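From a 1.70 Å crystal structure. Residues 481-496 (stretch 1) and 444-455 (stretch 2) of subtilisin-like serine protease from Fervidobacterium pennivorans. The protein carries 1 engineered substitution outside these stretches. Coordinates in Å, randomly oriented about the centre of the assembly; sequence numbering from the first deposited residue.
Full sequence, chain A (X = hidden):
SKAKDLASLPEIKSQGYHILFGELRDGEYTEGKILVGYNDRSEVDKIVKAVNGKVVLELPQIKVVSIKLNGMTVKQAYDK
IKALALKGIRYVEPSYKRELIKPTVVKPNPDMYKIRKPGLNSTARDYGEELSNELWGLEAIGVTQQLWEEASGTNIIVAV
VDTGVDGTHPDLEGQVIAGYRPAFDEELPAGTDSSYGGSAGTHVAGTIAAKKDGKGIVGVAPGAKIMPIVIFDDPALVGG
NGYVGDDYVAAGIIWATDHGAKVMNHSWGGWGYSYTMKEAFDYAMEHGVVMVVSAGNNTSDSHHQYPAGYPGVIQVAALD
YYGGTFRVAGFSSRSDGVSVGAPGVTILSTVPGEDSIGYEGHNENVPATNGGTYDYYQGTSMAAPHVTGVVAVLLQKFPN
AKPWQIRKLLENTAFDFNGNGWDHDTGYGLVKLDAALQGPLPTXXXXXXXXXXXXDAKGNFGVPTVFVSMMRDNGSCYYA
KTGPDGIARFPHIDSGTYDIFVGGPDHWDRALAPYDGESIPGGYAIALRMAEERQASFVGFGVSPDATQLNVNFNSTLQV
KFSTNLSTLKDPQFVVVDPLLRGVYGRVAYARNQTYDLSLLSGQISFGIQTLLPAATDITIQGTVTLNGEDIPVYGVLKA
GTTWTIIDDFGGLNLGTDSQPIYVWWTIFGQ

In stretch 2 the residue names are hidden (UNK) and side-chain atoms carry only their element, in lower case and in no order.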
# COMPACT_ATOMS: atom_id res chain seq x y z
N LYS A 481 -5.85 0.73 -6.24
CA LYS A 481 -7.03 1.58 -6.18
C LYS A 481 -6.74 2.89 -6.90
O LYS A 481 -5.63 3.42 -6.80
CB LYS A 481 -7.37 1.85 -4.72
CG LYS A 481 -7.56 0.56 -3.93
CD LYS A 481 -7.78 0.82 -2.45
CE LYS A 481 -9.22 1.16 -2.15
NZ LYS A 481 -9.44 1.28 -0.68
N THR A 482 -7.71 3.43 -7.62
CA THR A 482 -7.45 4.68 -8.32
C THR A 482 -7.28 5.83 -7.34
O THR A 482 -7.92 5.86 -6.29
CB THR A 482 -8.58 5.05 -9.33
OG1 THR A 482 -9.82 5.20 -8.62
CG2 THR A 482 -8.73 3.96 -10.41
N GLY A 483 -6.39 6.76 -7.68
CA GLY A 483 -6.15 7.91 -6.83
C GLY A 483 -7.10 9.04 -7.21
O GLY A 483 -8.03 8.84 -8.00
N PRO A 484 -6.88 10.25 -6.68
CA PRO A 484 -7.74 11.39 -6.99
C PRO A 484 -7.92 11.71 -8.47
O PRO A 484 -8.92 12.32 -8.87
CB PRO A 484 -7.09 12.54 -6.23
CG PRO A 484 -5.64 12.16 -6.21
CD PRO A 484 -5.71 10.68 -5.89
N ASP A 485 -6.94 11.34 -9.29
CA ASP A 485 -7.05 11.62 -10.72
C ASP A 485 -7.58 10.43 -11.50
O ASP A 485 -7.51 10.41 -12.73
CB ASP A 485 -5.71 12.07 -11.30
CG ASP A 485 -5.19 13.34 -10.63
OD1 ASP A 485 -6.00 14.24 -10.30
OD2 ASP A 485 -3.95 13.43 -10.43
N GLY A 486 -8.09 9.43 -10.79
CA GLY A 486 -8.66 8.25 -11.43
C GLY A 486 -7.65 7.25 -11.96
O GLY A 486 -8.01 6.29 -12.64
N ILE A 487 -6.39 7.44 -11.61
CA ILE A 487 -5.37 6.53 -12.11
C ILE A 487 -4.92 5.47 -11.12
O ILE A 487 -4.66 5.77 -9.96
CB ILE A 487 -4.14 7.32 -12.59
CG1 ILE A 487 -4.57 8.30 -13.69
CG2 ILE A 487 -3.06 6.37 -13.11
CD1 ILE A 487 -3.56 9.39 -14.00
N ALA A 488 -4.87 4.22 -11.57
CA ALA A 488 -4.38 3.12 -10.76
C ALA A 488 -3.12 2.75 -11.53
O ALA A 488 -3.19 2.42 -12.72
CB ALA A 488 -5.37 1.95 -10.75
N ARG A 489 -1.97 2.83 -10.87
CA ARG A 489 -0.68 2.57 -11.51
C ARG A 489 -0.12 1.23 -11.12
O ARG A 489 -0.13 0.86 -9.95
CB ARG A 489 0.35 3.64 -11.12
CG ARG A 489 -0.10 5.08 -11.28
CD ARG A 489 1.00 6.04 -10.82
NE ARG A 489 2.10 6.11 -11.78
CZ ARG A 489 3.06 7.02 -11.77
NH1 ARG A 489 3.08 7.96 -10.83
NH2 ARG A 489 4.01 7.01 -12.70
N PHE A 490 0.41 0.52 -12.12
CA PHE A 490 0.99 -0.80 -11.91
C PHE A 490 2.43 -0.81 -12.44
O PHE A 490 2.65 -1.13 -13.60
CB PHE A 490 0.17 -1.86 -12.67
CG PHE A 490 -1.23 -2.00 -12.15
CD1 PHE A 490 -2.24 -1.14 -12.57
CD2 PHE A 490 -1.53 -2.98 -11.22
CE1 PHE A 490 -3.54 -1.26 -12.06
CE2 PHE A 490 -2.82 -3.11 -10.70
CZ PHE A 490 -3.82 -2.25 -11.12
N PRO A 491 3.41 -0.50 -11.58
CA PRO A 491 4.79 -0.49 -12.05
C PRO A 491 5.48 -1.83 -12.10
O PRO A 491 5.27 -2.69 -11.23
CB PRO A 491 5.49 0.46 -11.08
CG PRO A 491 4.72 0.28 -9.81
CD PRO A 491 3.29 0.07 -10.22
N HIS A 492 6.29 -2.01 -13.13
CA HIS A 492 7.10 -3.20 -13.28
C HIS A 492 6.37 -4.52 -13.12
O HIS A 492 6.90 -5.45 -12.53
CB HIS A 492 8.26 -3.09 -12.29
CG HIS A 492 9.12 -1.91 -12.57
ND1 HIS A 492 10.09 -1.92 -13.55
CD2 HIS A 492 9.07 -0.63 -12.11
CE1 HIS A 492 10.58 -0.70 -13.69
NE2 HIS A 492 9.98 0.10 -12.83
N ILE A 493 5.17 -4.60 -13.70
CA ILE A 493 4.40 -5.82 -13.66
C ILE A 493 4.66 -6.62 -14.95
O ILE A 493 5.27 -6.13 -15.90
CB ILE A 493 2.86 -5.56 -13.56
CG1 ILE A 493 2.36 -4.79 -14.79
CG2 ILE A 493 2.55 -4.77 -12.28
CD1 ILE A 493 0.81 -4.85 -14.94
N ASP A 494 4.19 -7.87 -14.96
CA ASP A 494 4.35 -8.74 -16.13
C ASP A 494 3.58 -8.23 -17.35
O ASP A 494 2.48 -7.66 -17.23
CB ASP A 494 3.77 -10.14 -15.87
CG ASP A 494 4.60 -10.98 -14.95
OD1 ASP A 494 5.75 -10.60 -14.63
OD2 ASP A 494 4.09 -12.07 -14.55
N SER A 495 4.14 -8.47 -18.53
CA SER A 495 3.41 -8.15 -19.74
C SER A 495 2.58 -9.44 -19.95
O SER A 495 2.90 -10.47 -19.35
CB SER A 495 4.36 -7.93 -20.91
OG SER A 495 5.21 -9.05 -21.08
N GLY A 496 1.55 -9.39 -20.76
CA GLY A 496 0.74 -10.58 -20.99
C GLY A 496 -0.75 -10.30 -21.00
O GLY A 496 -1.19 -9.15 -20.99
N UNK A 444 11.97 -9.02 -22.60
CA UNK A 444 10.52 -9.04 -22.67
C UNK A 444 9.98 -9.76 -21.45
O UNK A 444 10.74 -10.43 -20.73
o UNK A 444 8.66 -10.05 -26.56
c UNK A 444 10.06 -9.75 -23.95
n UNK A 444 10.71 -9.71 -27.44
c UNK A 444 10.29 -8.93 -25.20
c UNK A 444 9.82 -9.62 -26.46
N UNK A 445 8.69 -9.61 -21.19
CA UNK A 445 8.08 -10.28 -20.05
C UNK A 445 7.51 -9.32 -19.03
O UNK A 445 6.80 -9.74 -18.13
N UNK A 446 7.83 -8.03 -19.16
CA UNK A 446 7.31 -7.05 -18.21
C UNK A 446 7.22 -5.67 -18.82
O UNK A 446 7.66 -5.46 -19.95
N UNK A 447 6.61 -4.73 -18.09
CA UNK A 447 6.50 -3.35 -18.56
C UNK A 447 6.88 -2.43 -17.41
O UNK A 447 6.63 -2.74 -16.24
c UNK A 447 4.71 -3.77 -20.30
c UNK A 447 5.07 -2.99 -19.04
c UNK A 447 4.07 -3.25 -17.93
N UNK A 448 7.52 -1.31 -17.73
CA UNK A 448 7.91 -0.37 -16.71
C UNK A 448 6.69 0.14 -15.96
O UNK A 448 6.73 0.35 -14.75
o UNK A 448 10.77 2.65 -18.08
c UNK A 448 10.81 1.47 -18.50
c UNK A 448 10.09 0.40 -17.71
c UNK A 448 8.68 0.80 -17.34
o UNK A 448 11.44 1.12 -19.52
N UNK A 449 5.60 0.34 -16.70
CA UNK A 449 4.37 0.82 -16.09
C UNK A 449 3.14 0.59 -16.94
O UNK A 449 3.14 0.81 -18.16
o UNK A 449 3.20 5.15 -14.52
c UNK A 449 3.47 4.00 -14.15
o UNK A 449 3.96 3.74 -13.03
c UNK A 449 4.47 2.32 -15.77
c UNK A 449 3.20 2.85 -15.10
N UNK A 450 2.08 0.13 -16.28
CA UNK A 450 0.78 -0.06 -16.92
C UNK A 450 -0.17 0.77 -16.06
O UNK A 450 -0.07 0.75 -14.83
c UNK A 450 -1.35 -1.52 -18.71
c UNK A 450 -2.05 -2.19 -16.50
c UNK A 450 -3.35 -2.36 -16.95
c UNK A 450 -3.67 -2.11 -18.29
c UNK A 450 0.35 -1.54 -16.86
c UNK A 450 -1.04 -1.77 -17.37
c UNK A 450 -2.65 -1.69 -19.18
N UNK A 451 -1.08 1.51 -16.68
CA UNK A 451 -2.03 2.29 -15.89
C UNK A 451 -3.45 2.04 -16.32
O UNK A 451 -3.71 1.76 -17.49
n UNK A 451 0.47 6.34 -14.58
c UNK A 451 -1.76 3.79 -16.03
c UNK A 451 -0.31 5.79 -15.50
c UNK A 451 -0.44 4.27 -15.47
o UNK A 451 -0.92 6.45 -16.34
N UNK A 452 -4.38 2.12 -15.37
CA UNK A 452 -5.79 1.99 -15.67
C UNK A 452 -6.32 3.35 -15.21
O UNK A 452 -6.12 3.74 -14.06
c UNK A 452 -7.99 0.83 -15.21
c UNK A 452 -6.49 0.82 -14.91
c UNK A 452 -5.89 -0.53 -15.37
N UNK A 453 -6.93 4.08 -16.13
CA UNK A 453 -7.47 5.41 -15.83
C UNK A 453 -8.99 5.34 -15.92
O UNK A 453 -9.53 5.10 -17.00
c UNK A 453 -5.44 6.36 -17.01
c UNK A 453 -6.97 6.45 -16.86
c UNK A 453 -7.37 7.85 -16.41
N UNK A 454 -9.67 5.56 -14.79
CA UNK A 454 -11.14 5.51 -14.75
C UNK A 454 -11.66 6.94 -14.63
O UNK A 454 -11.24 7.68 -13.75
c UNK A 454 -10.92 3.33 -13.49
c UNK A 454 -11.63 4.69 -13.52
c UNK A 454 -13.15 4.50 -13.57
N UNK A 455 -12.57 7.33 -15.53
CA UNK A 455 -13.13 8.68 -15.52
C UNK A 455 -14.64 8.61 -15.65
O UNK A 455 -15.20 7.52 -15.76
c UNK A 455 -12.62 9.52 -16.71
c UNK A 455 -11.12 9.67 -16.67
o UNK A 455 -13.00 8.86 -17.93
O HOH W 1 6.97 -8.51 -23.30

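Position 444 carries three side-chain carbons, the third bearing one oxygen and one nitrogen, and reaches nothing on stretch 1; the terminal amide makes it Gln444. At 445 there are no side-chain atoms, and phi of 118° would jam a CB against the preceding carbonyl: Gly445. Its O accepts a hydrogen bond from Ser495 N (3.0 Å), and a water lies 2.9 Å from both Gly445 N and Ser495 OG, joining the two residues. Position 446 is also bare. An ideal CB would sit a tight 3.2 Å from Ile493 O, in keeping with Gly446, whose CA approaches Asp494 CA to 4.0 Å.

Position 447 has one carbon carrying two more, one of them against Ile493: Val447. Val447 N donates to Ile493 O (2.9 Å), and its CG2 packs on Ile493 CG1 at 3.9 Å. At 448 three carbons end in two oxygens, and one of the carbons nears the His492 ring: Glu448. The CA-to-CB bond of Glu448 points away from stretch 1, but Glu448 O accepts a hydrogen bond from His492 N (2.9 Å) and its CA lies over the face of the His492 ring, 4.2 Å from the centroid, in a CH-pi contact.

Position 449 has the same composition, three carbons and a terminal pair of oxygens, but one oxygen meets the Arg489 guanidinium. This is Glu449; its OE2 forms a salt bridge with Arg489 NH2 at 2.7 Å, near the guanidinium plane.

Position 450 has one carbon leading to a six-carbon ring; these atoms lie against Phe490 and Ile493, and the residue is Phe450. Phe450 CD2 lies 4.1 Å from Phe490 CD1, and Phe450 CB 3.9 Å from Ile493 CD1. Position 451 has three carbons with one oxygen and one nitrogen on the third, beside Ile487 and Arg489: Gln451. Its CD packs against Ile487 CG2 at 3.7 Å.

Position 452 shows one carbon carrying two, against Phe490: Val452, with CG2 4.1 Å from Phe490 CE1. Position 453 repeats the fork beside Ile487: Val453, its CG1 3.9 Å from Ile487 CG1. Position 454, forked likewise, meets Thr482: Val454, its CG2 3.8 Å from Thr482 CG2. At 455 one carbon bears an oxygen and a carbon, beyond side-chain contact with stretch 1: Thr455.

The contact is an antiparallel strand pairing. Reciprocal bonds join Phe450 to Phe490 and Val452 to Ala488, while Val454 N to Gly486 O (2.8 Å) extends the ladder into the Gly483–Gly486 type I turn. Alternation puts Phe450, Val452, Ala488 and Phe490 on a buried apolar face, and Glu449, Gln451, Val453, Ile487, Arg489 and Pro491 on the other, where the salt bridge ties the strands diagonally. Both chains turn a corner, at Glu448 and His492, yet their backbones remain bonded beyond it.

Stretch 2, residues 444-455: QGGVEEFQVVVT
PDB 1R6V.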